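Local structure of probable glucarate dehydratase (Mycobacterium smegmatis str. MC2 155, 3VDG) at residues P240-P245 with Y267-T272; T253-A258 with A282-M287; A228-R233 with A259-V264; P44-V49 with G217-P222; G339-S344 with L365-D370. The protein probably dehydrates glucarate as a member of the enolase superfamily, with a metal site at the C-terminal ends of its barrel strands. One frame throughout, in Å; residues are numbered along the deposited sequence. Where two conformers were deposited one is given.

Interaction 1 (P240-P245 with Y267-T272); sequences PLRLDP and YLEDPT. With NA (sodium ion), chain C.
Arg242 lies across one face of the Tyr267 ring. Its CG, 4.0 Å from the ring centroid, makes a CH-pi contact, and beyond it the guanidinium and ring planes are only 18° apart. Tyr267 OH is placed over a guanidinium face, toward the rim, with NH1 of Arg242 3.2 Å away; the angle is too poor for a hydrogen bond, so the oxygen simply rests over the guanidinium face. The polar ends are satisfied elsewhere: the guanidinium by Asp370, Glu266 and the carbonyl of Ala368, the phenol by Ser341 OG.

Farther along, two carboxylates stack with planes 20° apart and share a sodium ion. Asp244 OD2 is 2.4 Å from the ion and Glu269 OE2 2.2 Å. Those two oxygens approach to 3.3 Å, which the shared cation would make tolerable. In Asp244, CG is anti to the backbone N (chi1 172°), which sets its carboxylate beside that of Glu269. Asn292 and two waters complete the ligands seen, and water 1 also donates to Asp244 OD1 and Asp270 OD2, so that Asp270, not itself a ligand, is tied to the site through the water. Lys216 NZ is hydrogen-bonded to Asp244 OD2, and Lys214 forms a salt bridge with Glu269 OE1.

The backbones are joined by Glu269 N donating to Leu243 O at 2.9 Å. On the sheet face away from Arg242 and Tyr267, Leu243 CB meets Leu268 CD1 at 4.1 Å.

The strands run parallel in a beta-alpha-beta unit whose crossover is helix 251-260. Strand 213-216 flanks 241-244, strand 289-291 flanks 267-269, and Pro271 touches helices 251-260 and 275-284.

Interaction 2 (T253-A258 with A282-M287); sequences TSVKVA and AAQAPM
Met287 is folded back on itself toward Ala258 by three successive bends: chi1 of 71° sets CG between the backbone N and the carbonyl carbon, and chi2 (-67°) and chi3 (-71°) then curl the chain. The effect is that the thioether, not the base of the side chain, does the touching. SD lies 3.8 Å from Ala258 CB, and CE reaches to 3.5 Å from Ala258 O. The same methyl group of Ala258 is met by Ala285, CB to CB at 3.8 Å, and by Pro286 CD at 4.0 Å. Three consecutive residues thus close round a single small side chain, and its shortness lets the backbones come to a CA-CA distance of 5.4 Å between Ala258 and Ala285.

This is packing between neighbouring helices of the outer layer of a beta/alpha barrel: helix 251-260 lies against the end of helix 275-284 and the turn that leads from it into strand 289-291. No direct hydrogen bond crosses the contact. Water 3 spans it instead, donating to Val255 O at 2.9 Å and, weakly, to Gln284 O.

One turn back along the first helix, Val255 turns its two methyl groups to the extended Gln284 side chain, which crosses it at about a right angle. Val255 CG1 and CG2 lie 3.9 and 4.1 Å from Gln284 CB. Gln284 was modelled in two conformers, so this crossing holds for the one described and its finer placement is doubtful.

Interaction 3 (A228-R233 with A259-V264); sequences AVEALR and AGLEGV
Val229 and Arg233, on helix 222-235, meet Leu261 and Val264 where helix 251-260 gives way to the turn before the next strand, a contact between successive helices in the outer layer of the beta/alpha barrel. Val229 CG1 is the apolar centre. Held anti to the backbone N (chi1 171°), it reaches Val264 CG1 at 3.8 Å and Leu261 CD2 at 4.1 Å, a branch-to-branch meeting in both cases. Leu261 is the first residue beyond the helix to leave helical backbone angles, and Gly263, with a positive phi of 77°, carries the chain round to Val264.

One helical turn on from Val229, Arg233 bends at chi2 and chi3 and brings its guanidinium to the end of the loop. NH2 donates to Val264 O at 3.2 Å, but with an N-H...O angle of 126° the bond is weak. Water 4, in the guanidinium plane at its edge, accepts from Arg233 NE at 2.7 Å and donates to Gly263 O at 3.2 Å. NH1 turns to His239 O. Beneath, Leu241 of strand 241-244 touches Val229, Arg233 and Val264.

The polar link probably depends as much on the water as on the bent direct bond, with apolar branches packed beside it.

Interaction 4 (P44-V49 with G217-P222); sequences PLLNTV and GGVFAP. With ACT (acetate ion), chain E.
Thr48 OG1 donates to Gly218 O at 2.7 Å, the shortest polar link between the segments. The hydroxyl stands anti to its own backbone N (chi1 -158°), which swings it to the carbonyl; it approaches 22° out of the carbonyl plane. A second bridge runs through water 5, which accepts from Thr48 N at 2.8 Å and donates to Gly217 O at 2.8 Å. Gly218, with phi 78° and no side chain, lets the backbones close to a CA-CA distance of 4.8 Å from Thr48.

Beside this polar pair, Val219 CG2 makes the apolar contact. It lies against the backbone of the other segment, 3.6 Å from Asn47 C, and meets Leu46 CB at 4.1 Å. The loop is itself braced by Glu225, which accepts from the backbone N of Gly218, Val219 and Phe220.

Asn47 points the other way. Its OD1 accepts from Val49 N at 2.9 Å, while ND2 donates to an acetate oxygen (OXT) at 2.9 Å and also to Asp427. The acetate, probably from the crystallisation liquor, is held too by His52 and His372. The arrangement is an Asx turn set against the loop after barrel strand 213-216, consistent with the enolase superfamily, where N-terminal segments cover the active-site end of the barrel.

Interaction 5 (G339-S344 with L365-D370); sequences GLSMHS and LTYACD. With FMT (formic acid), chain B.
Leu340 opens the contact: its side chain crosses that of Leu365 at about a right angle, with Leu340 CD2 4.0 Å from Leu365 CG. Its carbonyl O lies near the plane of the Tyr367 ring at the edge, 3.4 Å from CD2, and this buried oxygen has no hydrogen-bond partner in the model. Ser341 rests against Tyr367 CB. Met342 points into the contact: with CG anti to the backbone N (chi1 -172°) and a bend at chi3, CE comes to Leu365 CD1 at 3.7 Å, and its CB touches Cys369 SG at 3.7 Å. Met342 O accepts from Asp370 N at 3.0 Å, the one direct hydrogen bond across the segments.

His343 turns away from 365-370. NE2 donates almost straight (178°) to O2 of a formic acid molecule at 2.7 Å, and ND1 bonds to Asp316, a pairing that recalls the His-Asp dyad of relatives in the enolase superfamily. At Ser344, water 6 accepts from the backbone N and donates to Asp370 OD2 at 2.7 Å; Lys214 forms a salt bridge with Asp370.

Strand 312-315 pairs in parallel with 339-342, helix 349-360 covers Met342 and Leu365, and Cys369 packs on strand 166-174, so 365-370 lies between strand 339-342 and the first barrel strand.

From the N terminus, interaction 4 comes first, its long loop running from 44-49 to 217-222 and joining an N-terminal segment to the barrel; it closes before the others open. Interactions 3, 1 and 2 then start in turn at 228-233, 240-245 and 253-258 and end in the same order, so each crosses the other two. They tie helices 222-235, 251-260 and 275-284 to strands 241-244 and 267-269. Interaction 5 follows in series, closing 339-344 onto 365-370. Asp244 O bonds to Gly217 N between interactions 1 and 4, while polar bonds and the edge-to-face rings of Tyr267 and Tyr367 join interactions 1 and 5.

Interaction 1 (P240-P245 with Y267-T272)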
# COMPACT_ATOMS: atom_id res chain seq x y z
N PRO A 240 -24.55 -15.98 4.80
CA PRO A 240 -24.53 -14.55 5.09
C PRO A 240 -25.32 -13.78 4.01
O PRO A 240 -25.32 -14.17 2.84
CB PRO A 240 -23.03 -14.20 5.03
CG PRO A 240 -22.34 -15.49 5.34
CD PRO A 240 -23.19 -16.54 4.67
N LEU A 241 -26.00 -12.71 4.44
CA LEU A 241 -26.89 -11.93 3.57
C LEU A 241 -26.50 -10.46 3.59
O LEU A 241 -26.09 -9.92 4.62
CB LEU A 241 -28.36 -12.03 4.05
CG LEU A 241 -28.98 -13.43 4.11
CD1 LEU A 241 -30.41 -13.33 4.64
CD2 LEU A 241 -28.98 -14.11 2.75
N ARG A 242 -26.65 -9.81 2.45
CA ARG A 242 -26.38 -8.38 2.36
C ARG A 242 -27.48 -7.75 1.56
O ARG A 242 -28.04 -8.38 0.67
CB ARG A 242 -25.08 -8.14 1.60
CG ARG A 242 -23.89 -8.88 2.17
CD ARG A 242 -22.93 -9.12 1.02
NE ARG A 242 -21.78 -9.88 1.45
CZ ARG A 242 -20.75 -10.17 0.68
NH1 ARG A 242 -20.73 -9.78 -0.60
NH2 ARG A 242 -19.75 -10.87 1.19
N LEU A 243 -27.76 -6.49 1.86
CA LEU A 243 -28.79 -5.76 1.13
C LEU A 243 -28.19 -4.43 0.69
O LEU A 243 -27.47 -3.79 1.46
CB LEU A 243 -30.00 -5.53 2.05
CG LEU A 243 -31.17 -4.68 1.55
CD1 LEU A 243 -31.78 -5.27 0.29
CD2 LEU A 243 -32.22 -4.56 2.67
N ASP A 244 -28.49 -4.01 -0.53
CA ASP A 244 -27.89 -2.82 -1.11
C ASP A 244 -28.92 -2.05 -1.93
O ASP A 244 -29.22 -2.43 -3.06
CB ASP A 244 -26.73 -3.24 -2.02
CG ASP A 244 -26.16 -2.09 -2.82
OD1 ASP A 244 -26.41 -0.90 -2.49
OD2 ASP A 244 -25.42 -2.38 -3.78
N PRO A 245 -29.51 -1.01 -1.34
CA PRO A 245 -30.52 -0.27 -2.11
C PRO A 245 -29.93 0.93 -2.85
O PRO A 245 -30.69 1.82 -3.26
CB PRO A 245 -31.46 0.23 -1.01
CG PRO A 245 -30.52 0.53 0.12
CD PRO A 245 -29.46 -0.56 0.06
N TYR A 267 -23.84 -7.24 6.35
CA TYR A 267 -23.71 -5.78 6.38
C TYR A 267 -24.81 -5.17 5.53
O TYR A 267 -25.46 -5.87 4.77
CB TYR A 267 -22.32 -5.29 5.94
CG TYR A 267 -21.77 -5.76 4.58
CD1 TYR A 267 -20.62 -6.54 4.52
CD2 TYR A 267 -22.36 -5.37 3.38
CE1 TYR A 267 -20.09 -6.95 3.30
CE2 TYR A 267 -21.83 -5.76 2.15
CZ TYR A 267 -20.70 -6.55 2.11
OH TYR A 267 -20.15 -6.96 0.89
N LEU A 268 -25.02 -3.87 5.68
CA LEU A 268 -26.01 -3.12 4.90
C LEU A 268 -25.27 -2.10 4.03
O LEU A 268 -24.57 -1.25 4.58
CB LEU A 268 -26.96 -2.39 5.87
CG LEU A 268 -28.02 -1.49 5.26
CD1 LEU A 268 -28.99 -2.35 4.45
CD2 LEU A 268 -28.77 -0.77 6.38
N GLU A 269 -25.39 -2.18 2.70
CA GLU A 269 -24.56 -1.32 1.85
C GLU A 269 -25.33 -0.09 1.43
O GLU A 269 -26.47 -0.21 0.98
CB GLU A 269 -24.14 -2.00 0.52
CG GLU A 269 -23.79 -3.47 0.57
CD GLU A 269 -23.39 -4.01 -0.80
OE1 GLU A 269 -23.49 -5.24 -1.01
OE2 GLU A 269 -22.99 -3.19 -1.67
N ASP A 270 -24.70 1.08 1.54
CA ASP A 270 -25.26 2.33 1.01
C ASP A 270 -26.76 2.44 1.19
O ASP A 270 -27.51 2.58 0.22
CB ASP A 270 -24.91 2.49 -0.48
CG ASP A 270 -23.42 2.68 -0.69
OD1 ASP A 270 -22.88 3.59 -0.02
OD2 ASP A 270 -22.80 1.92 -1.47
N PRO A 271 -27.23 2.40 2.45
CA PRO A 271 -28.66 2.62 2.64
C PRO A 271 -29.13 4.03 2.24
O PRO A 271 -30.24 4.19 1.77
CB PRO A 271 -28.85 2.41 4.16
CG PRO A 271 -27.48 2.62 4.76
CD PRO A 271 -26.52 2.10 3.71
N THR A 272 -28.28 5.04 2.39
CA THR A 272 -28.70 6.43 2.27
C THR A 272 -27.57 7.25 1.64
O THR A 272 -26.41 6.86 1.73
CB THR A 272 -29.10 6.98 3.66
OG1 THR A 272 -29.81 8.21 3.52
CG2 THR A 272 -27.86 7.20 4.55
NA NA C . -23.05 -1.92 -3.48
O HOH W 1 -24.00 0.24 -3.39
O HOH W 2 -23.03 -2.75 -5.62

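Interaction 2 (T253-A258 with A282-M287)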
# COMPACT_ATOMS: atom_id res chain seq x y z
N THR A 253 -35.52 6.27 7.40
CA THR A 253 -36.00 5.01 6.87
C THR A 253 -34.93 3.91 7.02
O THR A 253 -35.25 2.76 7.32
CB THR A 253 -36.43 5.19 5.40
OG1 THR A 253 -37.57 6.06 5.34
CG2 THR A 253 -36.75 3.85 4.75
N SER A 254 -33.66 4.28 6.81
CA SER A 254 -32.56 3.30 6.86
C SER A 254 -32.45 2.70 8.26
O SER A 254 -32.20 1.50 8.42
CB SER A 254 -31.23 4.00 6.52
OG SER A 254 -31.28 4.52 5.20
N VAL A 255 -32.61 3.55 9.26
CA VAL A 255 -32.49 3.13 10.65
C VAL A 255 -33.61 2.13 10.98
O VAL A 255 -33.39 1.16 11.70
CB VAL A 255 -32.47 4.33 11.61
CG1 VAL A 255 -32.70 3.89 13.05
CG2 VAL A 255 -31.17 5.12 11.48
N LYS A 256 -34.79 2.33 10.41
CA LYS A 256 -35.87 1.36 10.62
C LYS A 256 -35.58 0.02 9.95
O LYS A 256 -35.86 -1.05 10.51
CB LYS A 256 -37.21 1.92 10.11
CG LYS A 256 -37.74 3.05 10.97
CD LYS A 256 -38.86 3.80 10.27
CE LYS A 256 -39.21 5.08 11.01
NZ LYS A 256 -40.14 5.91 10.20
N VAL A 257 -35.05 0.07 8.74
CA VAL A 257 -34.70 -1.16 8.04
C VAL A 257 -33.63 -1.91 8.83
O VAL A 257 -33.74 -3.11 9.07
CB VAL A 257 -34.18 -0.88 6.60
CG1 VAL A 257 -33.70 -2.19 5.96
CG2 VAL A 257 -35.30 -0.26 5.76
N ALA A 258 -32.59 -1.18 9.26
CA ALA A 258 -31.50 -1.80 10.02
C ALA A 258 -32.01 -2.44 11.32
O ALA A 258 -31.63 -3.58 11.67
CB ALA A 258 -30.39 -0.79 10.30
N ALA A 282 -25.20 4.83 10.71
CA ALA A 282 -24.28 3.87 11.34
C ALA A 282 -24.33 3.98 12.87
O ALA A 282 -24.11 2.99 13.58
CB ALA A 282 -22.86 4.08 10.85
N ALA A 283 -24.60 5.19 13.36
CA ALA A 283 -24.68 5.40 14.82
C ALA A 283 -25.78 4.54 15.45
O ALA A 283 -25.71 4.21 16.63
CB ALA A 283 -24.90 6.88 15.13
N GLN A 284 -26.79 4.17 14.67
CA GLN A 284 -27.90 3.38 15.20
C GLN A 284 -27.92 1.95 14.67
O GLN A 284 -28.44 1.05 15.32
CB GLN A 284 -29.25 4.06 14.92
CG GLN A 284 -29.38 5.49 15.46
CD GLN A 284 -30.81 5.99 15.49
OE1 GLN A 284 -31.72 5.29 15.93
NE2 GLN A 284 -31.02 7.22 15.03
N ALA A 285 -27.36 1.73 13.49
CA ALA A 285 -27.44 0.41 12.86
C ALA A 285 -26.64 -0.64 13.64
O ALA A 285 -25.48 -0.41 14.00
CB ALA A 285 -26.96 0.48 11.41
N PRO A 286 -27.26 -1.78 13.92
CA PRO A 286 -26.57 -2.84 14.67
C PRO A 286 -25.57 -3.60 13.79
O PRO A 286 -24.58 -4.10 14.30
CB PRO A 286 -27.71 -3.75 15.14
CG PRO A 286 -28.84 -3.49 14.19
CD PRO A 286 -28.69 -2.07 13.71
N MET A 287 -25.80 -3.67 12.48
CA MET A 287 -24.79 -4.28 11.59
C MET A 287 -23.90 -3.20 10.98
O MET A 287 -24.27 -2.02 10.93
CB MET A 287 -25.44 -5.15 10.50
CG MET A 287 -26.20 -4.38 9.41
SD MET A 287 -27.72 -3.53 9.94
CE MET A 287 -28.79 -4.94 10.23
O HOH W 3 -31.17 0.73 13.47

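Interaction 3 (A228-R233 with A259-V264)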
# COMPACT_ATOMS: atom_id res chain seq x y z
N ALA A 228 -38.19 -10.06 1.37
CA ALA A 228 -37.37 -10.94 0.55
C ALA A 228 -36.14 -11.37 1.34
O ALA A 228 -35.74 -12.53 1.29
CB ALA A 228 -36.95 -10.26 -0.76
N VAL A 229 -35.56 -10.44 2.09
CA VAL A 229 -34.39 -10.79 2.89
C VAL A 229 -34.74 -11.91 3.89
O VAL A 229 -34.02 -12.91 4.00
CB VAL A 229 -33.75 -9.57 3.57
CG1 VAL A 229 -32.69 -10.03 4.56
CG2 VAL A 229 -33.10 -8.67 2.51
N GLU A 230 -35.85 -11.76 4.61
CA GLU A 230 -36.26 -12.77 5.59
C GLU A 230 -36.59 -14.11 4.94
O GLU A 230 -36.31 -15.16 5.52
CB GLU A 230 -37.44 -12.29 6.44
CG GLU A 230 -37.38 -10.82 6.76
CD GLU A 230 -37.44 -10.54 8.24
OE1 GLU A 230 -36.80 -11.30 9.01
OE2 GLU A 230 -38.09 -9.55 8.63
N ALA A 231 -37.16 -14.09 3.74
CA ALA A 231 -37.42 -15.33 3.02
C ALA A 231 -36.12 -16.02 2.64
O ALA A 231 -36.02 -17.25 2.68
CB ALA A 231 -38.27 -15.08 1.78
N LEU A 232 -35.13 -15.22 2.24
CA LEU A 232 -33.82 -15.79 1.94
C LEU A 232 -33.24 -16.43 3.18
O LEU A 232 -32.69 -17.53 3.11
CB LEU A 232 -32.86 -14.71 1.39
CG LEU A 232 -33.20 -14.27 -0.03
CD1 LEU A 232 -32.51 -12.96 -0.37
CD2 LEU A 232 -32.84 -15.36 -1.03
N ARG A 233 -33.36 -15.75 4.32
CA ARG A 233 -32.82 -16.29 5.57
C ARG A 233 -33.51 -17.63 5.88
O ARG A 233 -32.86 -18.59 6.31
CB ARG A 233 -33.02 -15.29 6.72
CG ARG A 233 -32.69 -15.80 8.13
CD ARG A 233 -31.33 -16.50 8.25
NE ARG A 233 -30.18 -15.59 8.28
CZ ARG A 233 -29.18 -15.62 7.41
NH1 ARG A 233 -29.16 -16.53 6.44
NH2 ARG A 233 -28.18 -14.74 7.50
N ALA A 259 -32.87 -1.73 12.04
CA ALA A 259 -33.41 -2.26 13.29
C ALA A 259 -34.21 -3.51 13.00
O ALA A 259 -34.08 -4.52 13.69
CB ALA A 259 -34.27 -1.22 14.01
N GLY A 260 -35.01 -3.47 11.94
CA GLY A 260 -35.83 -4.60 11.56
C GLY A 260 -35.04 -5.79 11.07
O GLY A 260 -35.51 -6.91 11.11
N LEU A 261 -33.82 -5.56 10.58
CA LEU A 261 -33.01 -6.68 10.10
C LEU A 261 -31.84 -7.01 11.04
O LEU A 261 -30.88 -7.70 10.66
CB LEU A 261 -32.51 -6.42 8.67
CG LEU A 261 -33.59 -6.38 7.57
CD1 LEU A 261 -32.97 -5.99 6.23
CD2 LEU A 261 -34.33 -7.71 7.48
N GLU A 262 -31.92 -6.51 12.27
CA GLU A 262 -30.90 -6.84 13.26
C GLU A 262 -30.69 -8.35 13.29
O GLU A 262 -31.64 -9.11 13.31
CB GLU A 262 -31.31 -6.34 14.65
CG GLU A 262 -30.34 -6.78 15.74
CD GLU A 262 -30.47 -5.98 17.02
OE1 GLU A 262 -31.44 -5.21 17.15
OE2 GLU A 262 -29.60 -6.10 17.91
N GLY A 263 -29.43 -8.78 13.25
CA GLY A 263 -29.10 -10.20 13.34
C GLY A 263 -29.32 -11.00 12.07
O GLY A 263 -29.07 -12.20 12.03
N VAL A 264 -29.78 -10.33 11.01
CA VAL A 264 -30.03 -11.02 9.75
C VAL A 264 -28.97 -10.70 8.68
O VAL A 264 -28.56 -11.58 7.92
CB VAL A 264 -31.44 -10.67 9.19
CG1 VAL A 264 -31.71 -11.46 7.92
CG2 VAL A 264 -32.52 -10.97 10.22
O HOH W 4 -30.81 -14.51 10.63

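Interaction 4 (P44-V49 with G217-P222)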
# COMPACT_ATOMS: atom_id res chain seq x y z
N PRO A 44 -32.94 -8.13 -18.06
CA PRO A 44 -33.51 -6.87 -17.60
C PRO A 44 -33.48 -6.75 -16.08
O PRO A 44 -34.53 -6.76 -15.44
CB PRO A 44 -34.95 -6.93 -18.11
CG PRO A 44 -35.28 -8.40 -18.07
CD PRO A 44 -33.99 -9.12 -18.43
N LEU A 45 -32.27 -6.64 -15.52
CA LEU A 45 -32.07 -6.55 -14.07
C LEU A 45 -32.43 -5.14 -13.59
O LEU A 45 -32.02 -4.14 -14.17
CB LEU A 45 -30.59 -6.84 -13.74
CG LEU A 45 -30.02 -8.19 -14.19
CD1 LEU A 45 -28.56 -8.34 -13.77
CD2 LEU A 45 -30.85 -9.34 -13.62
N LEU A 46 -33.19 -5.07 -12.50
CA LEU A 46 -33.72 -3.80 -12.02
C LEU A 46 -32.82 -3.23 -10.93
O LEU A 46 -32.25 -3.99 -10.14
CB LEU A 46 -35.12 -4.02 -11.44
CG LEU A 46 -36.21 -4.31 -12.48
CD1 LEU A 46 -37.47 -4.82 -11.80
CD2 LEU A 46 -36.50 -3.07 -13.33
N ASN A 47 -32.71 -1.90 -10.89
CA ASN A 47 -32.08 -1.23 -9.79
C ASN A 47 -32.79 0.07 -9.51
O ASN A 47 -33.82 0.37 -10.16
CB ASN A 47 -30.56 -1.03 -10.01
CG ASN A 47 -30.25 -0.15 -11.20
OD1 ASN A 47 -30.94 0.83 -11.44
ND2 ASN A 47 -29.21 -0.50 -11.96
N THR A 48 -32.30 0.82 -8.54
CA THR A 48 -33.06 1.99 -8.09
C THR A 48 -33.10 3.10 -9.15
O THR A 48 -33.94 4.00 -9.06
CB THR A 48 -32.58 2.51 -6.71
OG1 THR A 48 -33.63 3.28 -6.11
CG2 THR A 48 -31.32 3.39 -6.82
N VAL A 49 -32.23 3.04 -10.17
CA VAL A 49 -32.23 4.11 -11.17
C VAL A 49 -32.76 3.70 -12.54
O VAL A 49 -32.79 4.51 -13.47
CB VAL A 49 -30.84 4.77 -11.34
CG1 VAL A 49 -30.42 5.49 -10.06
CG2 VAL A 49 -29.79 3.76 -11.80
N GLY A 217 -31.45 -3.95 -3.86
CA GLY A 217 -32.74 -3.39 -3.44
C GLY A 217 -32.90 -1.97 -3.97
O GLY A 217 -32.29 -1.60 -4.97
N GLY A 218 -33.70 -1.16 -3.30
CA GLY A 218 -34.00 0.19 -3.78
C GLY A 218 -35.02 0.20 -4.91
O GLY A 218 -35.25 1.22 -5.55
N VAL A 219 -35.64 -0.96 -5.15
CA VAL A 219 -36.61 -1.15 -6.24
C VAL A 219 -38.06 -1.20 -5.72
O VAL A 219 -38.95 -0.59 -6.31
CB VAL A 219 -36.29 -2.42 -7.06
CG1 VAL A 219 -37.36 -2.65 -8.12
CG2 VAL A 219 -34.90 -2.30 -7.73
N PHE A 220 -38.30 -1.94 -4.65
CA PHE A 220 -39.63 -2.02 -4.03
C PHE A 220 -39.54 -1.41 -2.65
O PHE A 220 -38.44 -1.18 -2.13
CB PHE A 220 -40.12 -3.48 -3.96
CG PHE A 220 -40.44 -4.07 -5.31
CD1 PHE A 220 -41.67 -3.85 -5.91
CD2 PHE A 220 -39.51 -4.86 -5.98
CE1 PHE A 220 -41.97 -4.38 -7.16
CE2 PHE A 220 -39.80 -5.40 -7.24
CZ PHE A 220 -41.04 -5.16 -7.83
N ALA A 221 -40.70 -1.15 -2.04
CA ALA A 221 -40.76 -0.52 -0.72
C ALA A 221 -39.91 -1.31 0.27
O ALA A 221 -39.82 -2.52 0.17
CB ALA A 221 -42.22 -0.44 -0.24
N PRO A 222 -39.28 -0.62 1.23
CA PRO A 222 -38.35 -1.29 2.14
C PRO A 222 -38.98 -2.51 2.81
O PRO A 222 -38.32 -3.56 2.94
CB PRO A 222 -38.02 -0.22 3.18
CG PRO A 222 -38.38 1.09 2.57
CD PRO A 222 -39.22 0.85 1.35
C ACT E . -26.10 -2.90 -10.93
O ACT E . -25.42 -3.77 -11.53
OXT ACT E . -27.18 -2.49 -11.39
CH3 ACT E . -25.61 -2.32 -9.62
O HOH W 5 -30.46 -0.35 -6.74

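Interaction 5 (G339-S344 with L365-D370)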
# COMPACT_ATOMS: atom_id res chain seq x y z
N GLY A 339 -13.53 -2.85 7.54
CA GLY A 339 -13.59 -4.14 6.86
C GLY A 339 -13.44 -3.92 5.36
O GLY A 339 -13.55 -2.79 4.87
N LEU A 340 -13.20 -5.00 4.62
CA LEU A 340 -12.93 -4.88 3.17
C LEU A 340 -13.68 -5.95 2.41
O LEU A 340 -13.60 -7.13 2.74
CB LEU A 340 -11.43 -5.03 2.88
CG LEU A 340 -11.05 -4.86 1.39
CD1 LEU A 340 -11.17 -3.40 1.00
CD2 LEU A 340 -9.62 -5.35 1.18
N SER A 341 -14.43 -5.53 1.40
CA SER A 341 -15.13 -6.48 0.55
C SER A 341 -14.79 -6.09 -0.89
O SER A 341 -13.82 -5.35 -1.12
CB SER A 341 -16.65 -6.39 0.85
OG SER A 341 -17.38 -7.40 0.15
N MET A 342 -15.56 -6.57 -1.86
CA MET A 342 -15.32 -6.19 -3.26
C MET A 342 -16.62 -6.01 -4.05
O MET A 342 -17.52 -6.85 -4.00
CB MET A 342 -14.40 -7.20 -3.97
CG MET A 342 -13.97 -6.76 -5.36
SD MET A 342 -12.95 -8.00 -6.22
CE MET A 342 -11.52 -8.11 -5.15
N HIS A 343 -16.66 -4.90 -4.78
CA HIS A 343 -17.79 -4.47 -5.61
C HIS A 343 -17.55 -4.94 -7.01
O HIS A 343 -16.40 -5.12 -7.42
CB HIS A 343 -17.83 -2.93 -5.58
CG HIS A 343 -18.71 -2.30 -6.66
ND1 HIS A 343 -18.22 -1.92 -7.87
CD2 HIS A 343 -20.07 -1.99 -6.66
CE1 HIS A 343 -19.23 -1.40 -8.61
NE2 HIS A 343 -20.36 -1.44 -7.87
N SER A 344 -18.62 -5.12 -7.76
CA SER A 344 -18.46 -5.51 -9.16
C SER A 344 -19.50 -4.85 -10.04
O SER A 344 -20.53 -4.36 -9.55
CB SER A 344 -18.48 -7.04 -9.33
OG SER A 344 -19.77 -7.52 -9.52
N LEU A 365 -9.15 -9.37 3.05
CA LEU A 365 -10.36 -9.46 2.21
C LEU A 365 -11.00 -10.80 2.50
O LEU A 365 -10.73 -11.78 1.82
CB LEU A 365 -10.07 -9.33 0.72
CG LEU A 365 -11.26 -8.76 -0.08
CD1 LEU A 365 -10.90 -8.43 -1.52
CD2 LEU A 365 -12.47 -9.68 -0.02
N THR A 366 -11.84 -10.83 3.54
CA THR A 366 -12.42 -12.08 4.01
C THR A 366 -13.91 -12.23 3.68
O THR A 366 -14.42 -13.35 3.68
CB THR A 366 -12.20 -12.23 5.53
OG1 THR A 366 -12.65 -11.03 6.19
CG2 THR A 366 -10.71 -12.44 5.82
N TYR A 367 -14.60 -11.12 3.40
CA TYR A 367 -15.96 -11.19 2.88
C TYR A 367 -15.98 -11.79 1.48
O TYR A 367 -15.05 -11.59 0.70
CB TYR A 367 -16.60 -9.80 2.81
CG TYR A 367 -16.93 -9.17 4.14
CD1 TYR A 367 -17.91 -9.72 4.97
CD2 TYR A 367 -16.28 -8.03 4.56
CE1 TYR A 367 -18.20 -9.15 6.20
CE2 TYR A 367 -16.58 -7.44 5.78
CZ TYR A 367 -17.54 -8.00 6.59
OH TYR A 367 -17.83 -7.41 7.79
N ALA A 368 -17.04 -12.51 1.15
CA ALA A 368 -17.16 -13.03 -0.20
C ALA A 368 -17.24 -11.85 -1.18
O ALA A 368 -17.88 -10.85 -0.87
CB ALA A 368 -18.42 -13.90 -0.29
N CYS A 369 -16.59 -11.95 -2.34
CA CYS A 369 -16.64 -10.88 -3.35
C CYS A 369 -17.94 -10.89 -4.16
O CYS A 369 -18.44 -11.95 -4.51
CB CYS A 369 -15.47 -11.01 -4.36
SG CYS A 369 -13.82 -10.87 -3.60
N ASP A 370 -18.45 -9.71 -4.49
CA ASP A 370 -19.54 -9.63 -5.47
C ASP A 370 -19.05 -10.02 -6.87
O ASP A 370 -17.91 -9.77 -7.23
CB ASP A 370 -20.06 -8.19 -5.55
CG ASP A 370 -20.81 -7.75 -4.27
OD1 ASP A 370 -21.13 -8.61 -3.43
OD2 ASP A 370 -21.09 -6.54 -4.14
C FMT B . -23.91 -0.69 -7.99
O1 FMT B . -23.88 -0.70 -6.76
O2 FMT B . -22.79 -0.48 -8.69
O HOH W 6 -21.23 -5.06 -6.40